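Local structure of putative NADPH:quinone reductase (Bacillus thuringiensis, 3GMS) at residues 72-77 / 84-89; 149-154 / 217-222; 301-306 / 325-330. The protein is of undetermined function but probably reduces quinones with NADPH as the electron donor. All coordinates share one frame; numbering follows the deposited sequence.

Contact 1 (72-77 / 84-89)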
ATOM      1  N   GLY A  72      -9.209 -10.102  10.439  1.00 20.12           N
ATOM      2  CA  GLY A  72      -9.576 -11.371  11.089  1.00 20.68           C
ATOM      3  C   GLY A  72     -10.354 -11.107  12.366  1.00 21.18           C
ATOM      4  O   GLY A  72     -10.714  -9.955  12.655  1.00 21.35           O
ATOM      5  N   ILE A  73     -10.606 -12.188  13.115  1.00 22.24           N
ATOM      6  CA  ILE A  73     -11.394 -12.147  14.367  1.00 24.08           C
ATOM      7  C   ILE A  73     -10.496 -12.484  15.539  1.00 23.83           C
ATOM      8  O   ILE A  73      -9.800 -13.487  15.501  1.00 23.62           O
ATOM      9  CB  ILE A  73     -12.532 -13.210  14.335  1.00 24.32           C
ATOM     10  CG1 ILE A  73     -13.452 -12.976  13.155  1.00 26.20           C
ATOM     11  CG2 ILE A  73     -13.297 -13.245  15.700  1.00 28.19           C
ATOM     12  CD1 ILE A  73     -14.113 -11.637  13.218  1.00 29.89           C
ATOM     13  N   VAL A  74     -10.516 -11.648  16.579  1.00 24.09           N
ATOM     14  CA  VAL A  74      -9.717 -11.900  17.753  1.00 24.97           C
ATOM     15  C   VAL A  74     -10.278 -13.127  18.436  1.00 26.02           C
ATOM     16  O   VAL A  74     -11.487 -13.170  18.702  1.00 26.24           O
ATOM     17  CB  VAL A  74      -9.795 -10.729  18.755  1.00 24.12           C
ATOM     18  CG1 VAL A  74      -8.992 -11.015  20.034  1.00 25.81           C
ATOM     19  CG2 VAL A  74      -9.341  -9.418  18.130  1.00 23.80           C
ATOM     20  N   GLU A  75      -9.407 -14.106  18.683  1.00 27.08           N
ATOM     21  CA  GLU A  75      -9.765 -15.378  19.347  0.50 28.62           C
ATOM     22  C   GLU A  75      -9.285 -15.430  20.788  1.00 29.21           C
ATOM     23  O   GLU A  75      -9.878 -16.134  21.635  1.00 30.40           O
ATOM     24  CB  GLU A  75      -9.123 -16.565  18.623  0.50 28.85           C
ATOM     25  CG  GLU A  75      -9.583 -16.780  17.213  0.50 31.32           C
ATOM     26  CD  GLU A  75     -10.848 -17.590  17.111  0.50 34.55           C
ATOM     27  OE1 GLU A  75     -11.922 -17.090  17.518  0.50 35.40           O
ATOM     28  OE2 GLU A  75     -10.757 -18.726  16.596  0.50 36.30           O
ATOM     29  N   ASN A  76      -8.169 -14.762  21.053  1.00 29.65           N
ATOM     30  CA  ASN A  76      -7.583 -14.770  22.408  1.00 30.90           C
ATOM     31  C   ASN A  76      -6.685 -13.559  22.573  1.00 31.47           C
ATOM     32  O   ASN A  76      -6.273 -12.946  21.580  1.00 31.50           O
ATOM     33  CB  ASN A  76      -6.820 -16.071  22.671  1.00 30.78           C
ATOM     34  CG  ASN A  76      -6.787 -16.438  24.160  1.00 33.58           C
ATOM     35  OD1 ASN A  76      -7.310 -15.698  25.016  1.00 31.97           O
ATOM     36  ND2 ASN A  76      -6.176 -17.578  24.463  1.00 34.48           N
ATOM     37  N   VAL A  77      -6.412 -13.177  23.810  1.00 31.74           N
ATOM     38  CA  VAL A  77      -5.518 -12.061  24.108  1.00 31.94           C
ATOM     39  C   VAL A  77      -4.628 -12.454  25.289  1.00 33.13           C
ATOM     40  O   VAL A  77      -4.987 -13.339  26.081  1.00 32.90           O
ATOM     41  CB  VAL A  77      -6.286 -10.738  24.413  1.00 31.94           C
ATOM     42  CG1 VAL A  77      -7.111 -10.261  23.188  1.00 31.47           C
ATOM     43  CG2 VAL A  77      -7.191 -10.866  25.669  1.00 31.51           C
ATOM     44  N   GLU A  84     -12.539  -8.106  26.341  1.00 41.28           N
ATOM     45  CA  GLU A  84     -13.674  -7.610  25.528  1.00 41.71           C
ATOM     46  C   GLU A  84     -13.334  -7.594  24.052  1.00 40.72           C
ATOM     47  O   GLU A  84     -14.218  -7.535  23.210  1.00 40.86           O
ATOM     48  CB  GLU A  84     -14.064  -6.173  25.885  1.00 42.72           C
ATOM     49  CG  GLU A  84     -13.837  -5.745  27.325  1.00 46.94           C
ATOM     50  CD  GLU A  84     -14.944  -6.175  28.262  1.00 51.59           C
ATOM     51  OE1 GLU A  84     -15.175  -5.450  29.265  1.00 54.65           O
ATOM     52  OE2 GLU A  84     -15.577  -7.231  28.011  1.00 53.25           O
ATOM     53  N   LEU A  85     -12.038  -7.596  23.756  1.00 39.51           N
ATOM     54  CA  LEU A  85     -11.557  -7.621  22.390  1.00 38.27           C
ATOM     55  C   LEU A  85     -11.866  -8.945  21.717  1.00 36.49           C
ATOM     56  O   LEU A  85     -11.985  -8.996  20.503  1.00 36.05           O
ATOM     57  CB  LEU A  85     -10.051  -7.369  22.374  1.00 38.37           C
ATOM     58  CG  LEU A  85      -9.436  -6.610  21.199  1.00 40.51           C
ATOM     59  CD1 LEU A  85     -10.065  -5.238  20.954  1.00 42.60           C
ATOM     60  CD2 LEU A  85      -7.929  -6.454  21.433  1.00 39.83           C
ATOM     61  N   ILE A  86     -11.984 -10.023  22.490  1.00 34.93           N
ATOM     62  CA  ILE A  86     -12.257 -11.321  21.888  1.00 34.30           C
ATOM     63  C   ILE A  86     -13.571 -11.288  21.105  1.00 33.88           C
ATOM     64  O   ILE A  86     -14.571 -10.774  21.589  1.00 33.83           O
ATOM     65  CB  ILE A  86     -12.231 -12.477  22.925  1.00 33.96           C
ATOM     66  CG1 ILE A  86     -10.799 -12.650  23.439  1.00 34.06           C
ATOM     67  CG2 ILE A  86     -12.728 -13.762  22.297  1.00 33.52           C
ATOM     68  CD1 ILE A  86     -10.694 -13.391  24.730  1.00 32.91           C
ATOM     69  N   GLY A  87     -13.557 -11.810  19.879  1.00 32.72           N
ATOM     70  CA  GLY A  87     -14.748 -11.770  19.051  1.00 31.35           C
ATOM     71  C   GLY A  87     -14.817 -10.602  18.085  1.00 30.42           C
ATOM     72  O   GLY A  87     -15.620 -10.638  17.155  1.00 30.43           O
ATOM     73  N   LYS A  88     -13.990  -9.572  18.294  1.00 30.13           N
ATOM     74  CA  LYS A  88     -14.017  -8.346  17.466  1.00 28.89           C
ATOM     75  C   LYS A  88     -13.291  -8.581  16.132  1.00 27.90           C
ATOM     76  O   LYS A  88     -12.333  -9.314  16.104  1.00 26.29           O
ATOM     77  CB  LYS A  88     -13.344  -7.175  18.191  1.00 30.24           C
ATOM     78  CG  LYS A  88     -14.096  -6.606  19.422  1.00 33.76           C
ATOM     79  CD  LYS A  88     -15.279  -5.722  19.036  1.00 38.38           C
ATOM     80  CE  LYS A  88     -15.886  -5.044  20.278  1.00 41.85           C
ATOM     81  NZ  LYS A  88     -16.259  -6.059  21.302  1.00 42.68           N
ATOM     82  N   ARG A  89     -13.766  -7.957  15.046  1.00 26.47           N
ATOM     83  CA  ARG A  89     -13.057  -7.947  13.756  1.00 25.26           C
ATOM     84  C   ARG A  89     -12.030  -6.810  13.769  1.00 23.60           C
ATOM     85  O   ARG A  89     -12.361  -5.671  14.082  1.00 22.74           O
ATOM     86  CB  ARG A  89     -14.029  -7.735  12.569  1.00 25.77           C
ATOM     87  CG  ARG A  89     -14.030  -8.903  11.562  1.00 31.33           C
ATOM     88  CD  ARG A  89     -14.846  -8.694  10.251  1.00 31.27           C
ATOM     89  NE  ARG A  89     -15.768  -7.601  10.409  1.00 28.10           N
ATOM     90  CZ  ARG A  89     -15.965  -6.666   9.496  1.00 27.95           C
ATOM     91  NH1 ARG A  89     -16.765  -5.664   9.779  1.00 29.53           N
ATOM     92  NH2 ARG A  89     -15.335  -6.715   8.325  1.00 24.36           N
TER

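Contact 2 (149-154 / 217-222)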
ATOM      1  N   LEU A 149       1.715  15.470  -9.249  1.00 22.83           N
ATOM      2  CA  LEU A 149       1.951  14.437 -10.277  1.00 23.38           C
ATOM      3  C   LEU A 149       2.115  13.079  -9.584  1.00 24.11           C
ATOM      4  O   LEU A 149       2.854  12.973  -8.586  1.00 23.84           O
ATOM      5  CB  LEU A 149       3.239  14.706 -11.029  1.00 22.99           C
ATOM      6  CG  LEU A 149       3.416  16.129 -11.625  1.00 23.65           C
ATOM      7  CD1 LEU A 149       4.725  16.240 -12.375  1.00 23.65           C
ATOM      8  CD2 LEU A 149       2.234  16.472 -12.564  1.00 25.59           C
ATOM      9  N   VAL A 150       1.463  12.049 -10.129  1.00 23.79           N
ATOM     10  CA  VAL A 150       1.636  10.669  -9.628  1.00 22.96           C
ATOM     11  C   VAL A 150       1.805   9.749 -10.832  1.00 23.11           C
ATOM     12  O   VAL A 150       0.889   9.642 -11.664  1.00 24.82           O
ATOM     13  CB  VAL A 150       0.426  10.218  -8.802  1.00 23.50           C
ATOM     14  CG1 VAL A 150       0.646   8.744  -8.301  1.00 23.46           C
ATOM     15  CG2 VAL A 150       0.204  11.157  -7.584  1.00 19.98           C
ATOM     16  N   ASN A 151       2.951   9.103 -10.946  1.00 22.28           N
ATOM     17  CA  ASN A 151       3.111   8.113 -12.001  1.00 22.72           C
ATOM     18  C   ASN A 151       2.701   6.697 -11.579  1.00 23.97           C
ATOM     19  O   ASN A 151       2.340   6.455 -10.411  1.00 23.30           O
ATOM     20  CB  ASN A 151       4.516   8.178 -12.646  1.00 23.40           C
ATOM     21  CG  ASN A 151       5.649   7.754 -11.693  1.00 23.23           C
ATOM     22  OD1 ASN A 151       5.395   7.189 -10.668  1.00 25.75           O
ATOM     23  ND2 ASN A 151       6.893   8.034 -12.061  1.00 25.00           N
ATOM     24  N   ALA A 152       2.779   5.750 -12.517  1.00 24.86           N
ATOM     25  CA  ALA A 152       2.166   4.415 -12.328  1.00 25.15           C
ATOM     26  C   ALA A 152       0.758   4.538 -11.713  1.00 24.97           C
ATOM     27  O   ALA A 152       0.376   3.774 -10.817  1.00 24.02           O
ATOM     28  CB  ALA A 152       3.101   3.503 -11.464  1.00 24.81           C
ATOM     29  N   CYS A 153      -0.016   5.508 -12.206  1.00 24.82           N
ATOM     30  CA  CYS A 153      -1.212   5.929 -11.514  1.00 25.57           C
ATOM     31  C   CYS A 153      -2.370   4.966 -11.741  1.00 25.29           C
ATOM     32  O   CYS A 153      -3.394   5.074 -11.086  1.00 25.89           O
ATOM     33  CB  CYS A 153      -1.589   7.363 -11.871  1.00 25.32           C
ATOM     34  SG  CYS A 153      -2.522   8.275 -10.590  1.00 27.68           S
ATOM     35  N   GLY A 154      -2.198   4.015 -12.646  1.00 25.93           N
ATOM     36  CA  GLY A 154      -3.219   2.964 -12.820  1.00 27.96           C
ATOM     37  C   GLY A 154      -3.207   1.928 -11.690  1.00 29.11           C
ATOM     38  O   GLY A 154      -4.060   1.054 -11.633  1.00 31.86           O
ATOM     39  N   ALA A 217       5.480  15.778  -6.723  1.00 23.05           N
ATOM     40  CA  ALA A 217       5.413  14.575  -7.542  1.00 23.51           C
ATOM     41  C   ALA A 217       5.689  13.340  -6.700  1.00 24.23           C
ATOM     42  O   ALA A 217       6.510  13.392  -5.763  1.00 24.41           O
ATOM     43  CB  ALA A 217       6.378  14.627  -8.692  1.00 23.45           C
ATOM     44  N   ILE A 218       4.970  12.265  -7.016  1.00 23.97           N
ATOM     45  CA  ILE A 218       5.163  10.973  -6.333  1.00 22.97           C
ATOM     46  C   ILE A 218       5.543   9.963  -7.390  1.00 23.99           C
ATOM     47  O   ILE A 218       4.744   9.668  -8.293  1.00 23.32           O
ATOM     48  CB  ILE A 218       3.904  10.569  -5.506  1.00 23.53           C
ATOM     49  CG1 ILE A 218       3.665  11.644  -4.431  1.00 23.20           C
ATOM     50  CG2 ILE A 218       4.115   9.153  -4.874  1.00 23.51           C
ATOM     51  CD1 ILE A 218       2.532  11.362  -3.442  1.00 27.06           C
ATOM     52  N   ASP A 219       6.777   9.474  -7.270  1.00 22.36           N
ATOM     53  CA  ASP A 219       7.363   8.503  -8.197  1.00 23.42           C
ATOM     54  C   ASP A 219       7.357   7.078  -7.615  1.00 24.33           C
ATOM     55  O   ASP A 219       7.872   6.846  -6.506  1.00 24.06           O
ATOM     56  CB  ASP A 219       8.774   8.967  -8.535  1.00 23.51           C
ATOM     57  CG  ASP A 219       9.564   7.974  -9.398  1.00 25.35           C
ATOM     58  OD1 ASP A 219       9.000   7.323 -10.296  1.00 26.91           O
ATOM     59  OD2 ASP A 219      10.792   7.897  -9.190  1.00 27.83           O
ATOM     60  N   SER A 220       6.767   6.166  -8.380  1.00 24.84           N
ATOM     61  CA  SER A 220       6.736   4.737  -8.071  1.00 25.21           C
ATOM     62  C   SER A 220       7.696   3.942  -8.955  1.00 26.37           C
ATOM     63  O   SER A 220       7.917   2.761  -8.715  1.00 27.38           O
ATOM     64  CB  SER A 220       5.313   4.178  -8.273  1.00 24.70           C
ATOM     65  OG  SER A 220       4.437   4.755  -7.334  1.00 26.07           O
ATOM     66  N   ILE A 221       8.261   4.591  -9.978  1.00 26.76           N
ATOM     67  CA  ILE A 221       8.983   3.875 -11.035  1.00 27.42           C
ATOM     68  C   ILE A 221      10.490   4.027 -10.990  1.00 28.11           C
ATOM     69  O   ILE A 221      11.219   3.042 -11.138  1.00 27.72           O
ATOM     70  CB  ILE A 221       8.499   4.357 -12.450  1.00 27.38           C
ATOM     71  CG1 ILE A 221       6.976   4.186 -12.587  1.00 28.21           C
ATOM     72  CG2 ILE A 221       9.238   3.592 -13.578  1.00 28.32           C
ATOM     73  CD1 ILE A 221       6.404   4.707 -13.953  1.00 28.88           C
ATOM     74  N   GLY A 222      10.962   5.256 -10.799  1.00 28.40           N
ATOM     75  CA  GLY A 222      12.409   5.517 -10.838  1.00 30.07           C
ATOM     76  C   GLY A 222      12.977   5.626 -12.253  1.00 31.44           C
ATOM     77  O   GLY A 222      12.219   5.760 -13.228  1.00 31.04           O
TER
HETATM   78  O   HOH W   1       3.598   7.119  -8.140  1.00 26.36           O

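Contact 3 (301-306 / 325-330)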
ATOM      1  N   VAL A 301     -12.984  -6.804  -6.077  1.00 26.53           N
ATOM      2  CA  VAL A 301     -12.340  -8.090  -6.014  1.00 26.83           C
ATOM      3  C   VAL A 301     -12.106  -8.694  -7.405  1.00 27.00           C
ATOM      4  O   VAL A 301     -13.079  -8.910  -8.155  1.00 29.10           O
ATOM      5  CB  VAL A 301     -13.184  -9.085  -5.176  1.00 26.00           C
ATOM      6  CG1 VAL A 301     -12.455 -10.383  -4.999  1.00 27.63           C
ATOM      7  CG2 VAL A 301     -13.476  -8.474  -3.784  1.00 26.22           C
ATOM      8  N   HIS A 302     -10.850  -9.007  -7.719  1.00 24.93           N
ATOM      9  CA  HIS A 302     -10.488  -9.787  -8.931  1.00 25.66           C
ATOM     10  C   HIS A 302     -10.818 -11.273  -8.783  1.00 24.83           C
ATOM     11  O   HIS A 302     -11.533 -11.849  -9.605  1.00 24.88           O
ATOM     12  CB  HIS A 302      -8.991  -9.607  -9.270  1.00 25.51           C
ATOM     13  CG  HIS A 302      -8.532 -10.358 -10.497  1.00 28.06           C
ATOM     14  ND1 HIS A 302      -8.202 -11.698 -10.483  1.00 28.59           N
ATOM     15  CD2 HIS A 302      -8.327  -9.933 -11.773  1.00 31.15           C
ATOM     16  CE1 HIS A 302      -7.827 -12.071 -11.697  1.00 30.68           C
ATOM     17  NE2 HIS A 302      -7.892 -11.019 -12.498  1.00 31.53           N
ATOM     18  N   SER A 303     -10.285 -11.908  -7.742  1.00 24.57           N
ATOM     19  CA  SER A 303     -10.463 -13.333  -7.537  1.00 23.38           C
ATOM     20  C   SER A 303     -10.022 -13.659  -6.126  1.00 23.69           C
ATOM     21  O   SER A 303      -9.371 -12.823  -5.479  1.00 23.84           O
ATOM     22  CB  SER A 303      -9.674 -14.176  -8.582  1.00 23.06           C
ATOM     23  OG  SER A 303      -8.288 -13.837  -8.671  1.00 23.33           O
ATOM     24  N   THR A 304     -10.409 -14.849  -5.663  1.00 23.99           N
ATOM     25  CA  THR A 304     -10.187 -15.312  -4.289  1.00 24.32           C
ATOM     26  C   THR A 304      -9.649 -16.751  -4.272  1.00 25.44           C
ATOM     27  O   THR A 304     -10.097 -17.620  -5.084  1.00 24.79           O
ATOM     28  CB  THR A 304     -11.495 -15.230  -3.469  1.00 24.74           C
ATOM     29  OG1 THR A 304     -12.544 -16.012  -4.097  1.00 22.77           O
ATOM     30  CG2 THR A 304     -11.951 -13.768  -3.341  1.00 23.66           C
ATOM     31  N   TYR A 305      -8.709 -17.019  -3.354  1.00 23.94           N
ATOM     32  CA  TYR A 305      -8.041 -18.312  -3.282  1.00 24.55           C
ATOM     33  C   TYR A 305      -7.882 -18.656  -1.836  1.00 24.76           C
ATOM     34  O   TYR A 305      -7.617 -17.766  -0.992  1.00 23.60           O
ATOM     35  CB  TYR A 305      -6.636 -18.215  -3.894  1.00 24.10           C
ATOM     36  CG  TYR A 305      -6.679 -18.038  -5.391  1.00 24.76           C
ATOM     37  CD1 TYR A 305      -6.626 -19.158  -6.213  1.00 22.30           C
ATOM     38  CD2 TYR A 305      -6.782 -16.770  -5.983  1.00 23.78           C
ATOM     39  CE1 TYR A 305      -6.664 -19.027  -7.586  1.00 24.99           C
ATOM     40  CE2 TYR A 305      -6.853 -16.632  -7.389  1.00 24.64           C
ATOM     41  CZ  TYR A 305      -6.769 -17.794  -8.162  1.00 25.19           C
ATOM     42  OH  TYR A 305      -6.806 -17.763  -9.546  1.00 28.53           O
ATOM     43  N   GLU A 306      -7.998 -19.936  -1.537  0.50 25.15           N
ATOM     44  CA  GLU A 306      -7.682 -20.402  -0.208  0.50 26.18           C
ATOM     45  C   GLU A 306      -6.176 -20.322   0.019  0.50 26.48           C
ATOM     46  O   GLU A 306      -5.372 -20.468  -0.917  0.50 25.60           O
ATOM     47  CB  GLU A 306      -8.196 -21.828  -0.029  0.50 26.80           C
ATOM     48  CG  GLU A 306      -9.702 -21.906  -0.226  0.50 28.53           C
ATOM     49  CD  GLU A 306     -10.440 -21.442   1.002  0.50 30.93           C
ATOM     50  OE1 GLU A 306      -9.897 -21.612   2.118  0.50 31.37           O
ATOM     51  OE2 GLU A 306     -11.562 -20.923   0.852  0.50 32.85           O
ATOM     52  N   GLY A 325      -8.307  -5.288 -10.532  1.00 37.48           N
ATOM     53  CA  GLY A 325      -8.788  -5.705  -9.221  1.00 33.55           C
ATOM     54  C   GLY A 325      -7.782  -6.442  -8.373  1.00 30.60           C
ATOM     55  O   GLY A 325      -6.747  -6.892  -8.854  1.00 29.29           O
ATOM     56  N   LYS A 326      -8.125  -6.589  -7.096  1.00 28.59           N
ATOM     57  CA  LYS A 326      -7.278  -7.204  -6.102  1.00 26.56           C
ATOM     58  C   LYS A 326      -7.510  -8.725  -5.940  1.00 25.37           C
ATOM     59  O   LYS A 326      -8.647  -9.161  -5.894  1.00 23.48           O
ATOM     60  CB  LYS A 326      -7.581  -6.494  -4.779  1.00 27.61           C
ATOM     61  CG  LYS A 326      -6.550  -6.730  -3.714  1.00 29.75           C
ATOM     62  CD  LYS A 326      -5.201  -6.067  -4.053  1.00 33.70           C
ATOM     63  CE  LYS A 326      -5.176  -4.603  -3.719  1.00 38.65           C
ATOM     64  NZ  LYS A 326      -3.789  -4.100  -3.824  1.00 38.73           N
ATOM     65  N   VAL A 327      -6.429  -9.519  -5.871  1.00 23.64           N
ATOM     66  CA  VAL A 327      -6.529 -10.928  -5.608  1.00 22.23           C
ATOM     67  C   VAL A 327      -6.402 -11.136  -4.097  1.00 21.60           C
ATOM     68  O   VAL A 327      -5.595 -10.476  -3.460  1.00 22.49           O
ATOM     69  CB  VAL A 327      -5.388 -11.682  -6.316  1.00 23.37           C
ATOM     70  CG1 VAL A 327      -5.480 -13.208  -6.021  1.00 22.87           C
ATOM     71  CG2 VAL A 327      -5.460 -11.405  -7.844  1.00 23.22           C
ATOM     72  N   PHE A 328      -7.205 -12.006  -3.521  1.00 20.59           N
ATOM     73  CA  PHE A 328      -7.152 -12.253  -2.073  1.00 20.95           C
ATOM     74  C   PHE A 328      -6.945 -13.690  -1.706  1.00 21.07           C
ATOM     75  O   PHE A 328      -7.374 -14.605  -2.443  1.00 20.24           O
ATOM     76  CB  PHE A 328      -8.485 -11.809  -1.420  1.00 20.88           C
ATOM     77  CG  PHE A 328      -8.789 -10.346  -1.565  1.00 22.52           C
ATOM     78  CD1 PHE A 328      -8.469  -9.445  -0.532  1.00 21.04           C
ATOM     79  CD2 PHE A 328      -9.436  -9.856  -2.700  1.00 20.62           C
ATOM     80  CE1 PHE A 328      -8.764  -8.097  -0.670  1.00 22.39           C
ATOM     81  CE2 PHE A 328      -9.709  -8.476  -2.855  1.00 23.13           C
ATOM     82  CZ  PHE A 328      -9.383  -7.604  -1.826  1.00 22.04           C
ATOM     83  N   LEU A 329      -6.368 -13.879  -0.508  1.00 19.29           N
ATOM     84  CA  LEU A 329      -6.225 -15.188   0.129  1.00 20.30           C
ATOM     85  C   LEU A 329      -7.225 -15.272   1.228  1.00 21.24           C
ATOM     86  O   LEU A 329      -7.221 -14.433   2.134  1.00 20.91           O
ATOM     87  CB  LEU A 329      -4.823 -15.345   0.732  1.00 19.91           C
ATOM     88  CG  LEU A 329      -3.676 -15.421  -0.292  1.00 20.18           C
ATOM     89  CD1 LEU A 329      -2.298 -15.221   0.349  1.00 23.40           C
ATOM     90  CD2 LEU A 329      -3.719 -16.707  -1.224  1.00 23.20           C
ATOM     91  N   THR A 330      -8.128 -16.257   1.147  1.00 21.42           N
ATOM     92  CA  THR A 330      -9.260 -16.222   2.059  1.00 24.07           C
ATOM     93  C   THR A 330      -9.224 -17.481   2.926  1.00 25.33           C
ATOM     94  O   THR A 330      -8.620 -18.496   2.535  1.00 27.08           O
ATOM     95  CB  THR A 330     -10.622 -16.100   1.314  1.00 23.81           C
ATOM     96  OG1 THR A 330     -10.824 -17.271   0.510  1.00 27.53           O
ATOM     97  CG2 THR A 330     -10.701 -14.834   0.437  1.00 24.62           C
TER
HETATM   98  O   HOH W   2     -12.382 -18.880   1.917  1.00 37.17           O

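Contact 1 (72-77 / 84-89)
In the GroES-like domain, strand 71-77 is met along one edge by the returning chain at residues 84-89, where a type II turn from Leu85 to Lys88 leads into strand 89-92. Val74 is the centre of the contact and uses both backbone groups. Its N donates to Lys88 O at 3.0 Å, almost in line with that carbonyl, and its O accepts from Gly87 N at 2.7 Å, with the donor tilted 27° from the carbonyl plane. Gly87 takes the third place of the turn with a positive phi of 95°, and Lys88 N closes the turn on Leu85 O. Further along, Ile73 and Arg89 form an antiparallel non-hydrogen-bonded pair, and Arg89 CA lies 3.3 Å from Gly72 O in a CA-H...O contact.

The Val74 side chain points into the turn. CB comes within 3.3 Å of Leu85 O, and the two methyls part over it: CG1, anti to the backbone N (chi1 178°), goes to Ile86 CG1, whereas CG2 packs on Leu85 CG at 4.2 Å. Val77 CG1 adds to the same apolar patch, touching Leu85 CB and Ile86 CG1. Ile86 lies side by side with Asn76, and its CG1 is 4.0 Å from Asn76 CA.

Beyond the turn, the guanidinium of Arg89 reaches Ile117 O and forms a salt bridge with Asp119. Strand 34-43 flanks 71-77 on its other edge, where Glu75 and Asn76 together face Phe36 in a classic beta bulge, and Val35 packs against both Val74 and Leu85.

Contact 2 (149-154 / 217-222)
The amide of Asn151 and the carboxylate of Asp219 cross obliquely, their planes 71° apart. Ile221 CD1 sits over one face of the Asn151 amide, 3.9 Å from CG, while the edge of the amide makes two hydrogen bonds. Asn151 ND2 donates to Asp219 OD1 at 2.8 Å in a nearly straight bond (176°) that lies in the amide plane and meets the anti side of OD1. At the other corner, Asn151 OD1 accepts from Ser220 N at 2.9 Å on an in-plane lone pair. A chi1 of 67° puts CG between the backbone N and the carbonyl carbon, and the end of the side chain comes nearer to segment 217-222.

Asp219 OD1 takes two further bonds: Gly222 N on its syn side and Ile221 N from above the carboxylate plane, an Asx turn. Three N-H groups thus converge on one oxygen, which would probably stabilise its negative charge. Nearby, a water bridges Asn151 O, Ile218 O and Ser220 OG.

On the N-terminal side of Asn151 and Asp219 the two strands pair in parallel. Ile218 N donates to Leu149 O at 2.7 Å, and Asn151 N to Ile218 O at 3.3 Å. These central neighbours of a six-stranded parallel sheet splay apart beyond their ends, as is characteristic of the Rossmann fold.

Contact 3 (301-306 / 325-330)
Val301 and Phe328 meet with their side chains at about a right angle, Val301 CG1 lying 3.8 Å from Phe328 CD2. Along the other face of the pair, Tyr305 crosses Val327 obliquely, with CD2 3.8 Å from Val327 CG1. The second methyl of that valine, CG2, approaches His302 ND1. That nitrogen shares a hydrogen bond of 2.8 Å with Ser303 OG, which sits at the edge of the imidazole and in its plane; with CG anti to the backbone N (chi1 180°), the His302 side chain runs side by side with Val327. At the far end, Thr304 CB packs on Thr330 CG2 at 4.0 Å.

Four backbone hydrogen bonds of the parallel strand pair set the register of these residues: His302 N to Lys326 O, Phe328 N to Ser303 O (3.0 Å), Tyr305 N to Phe328 O (2.9 Å) and Thr330 N to Tyr305 O (2.7 Å).

Farther out, Val316 of helix 310-318 packs on both His302 and Tyr305, and Val317 on Val327. On the opposite face Phe120 makes an edge-to-face stack with Phe328 and touches Val301, and strand 326-330 pairs antiparallel with 34-43. The two strands, 27° apart in direction, and the helix joining them make up a beta-alpha-beta unit.

From the N terminus, contact 1 comes first and closes a short loop of six residues between 72-77 and 84-89, at one end of the GroES-like part. Contact 2 follows, bringing together strands 147-150 and 214-219 across 62 residues that include strands 171-176 and 192-195 of the same parallel sheet. Contact 3 closes last, around helix 310-318, where the chain has come back to the mixed sheet of contact 1. The three loops lie in series, none nested or crossed. Strand 34-43, which pairs antiparallel with both 71-77 and 326-330, connects contacts 1 and 3 within that sheet, their centres 24 Å apart, whereas contacts 1 and 2 lie on opposite sides of the chain's centre.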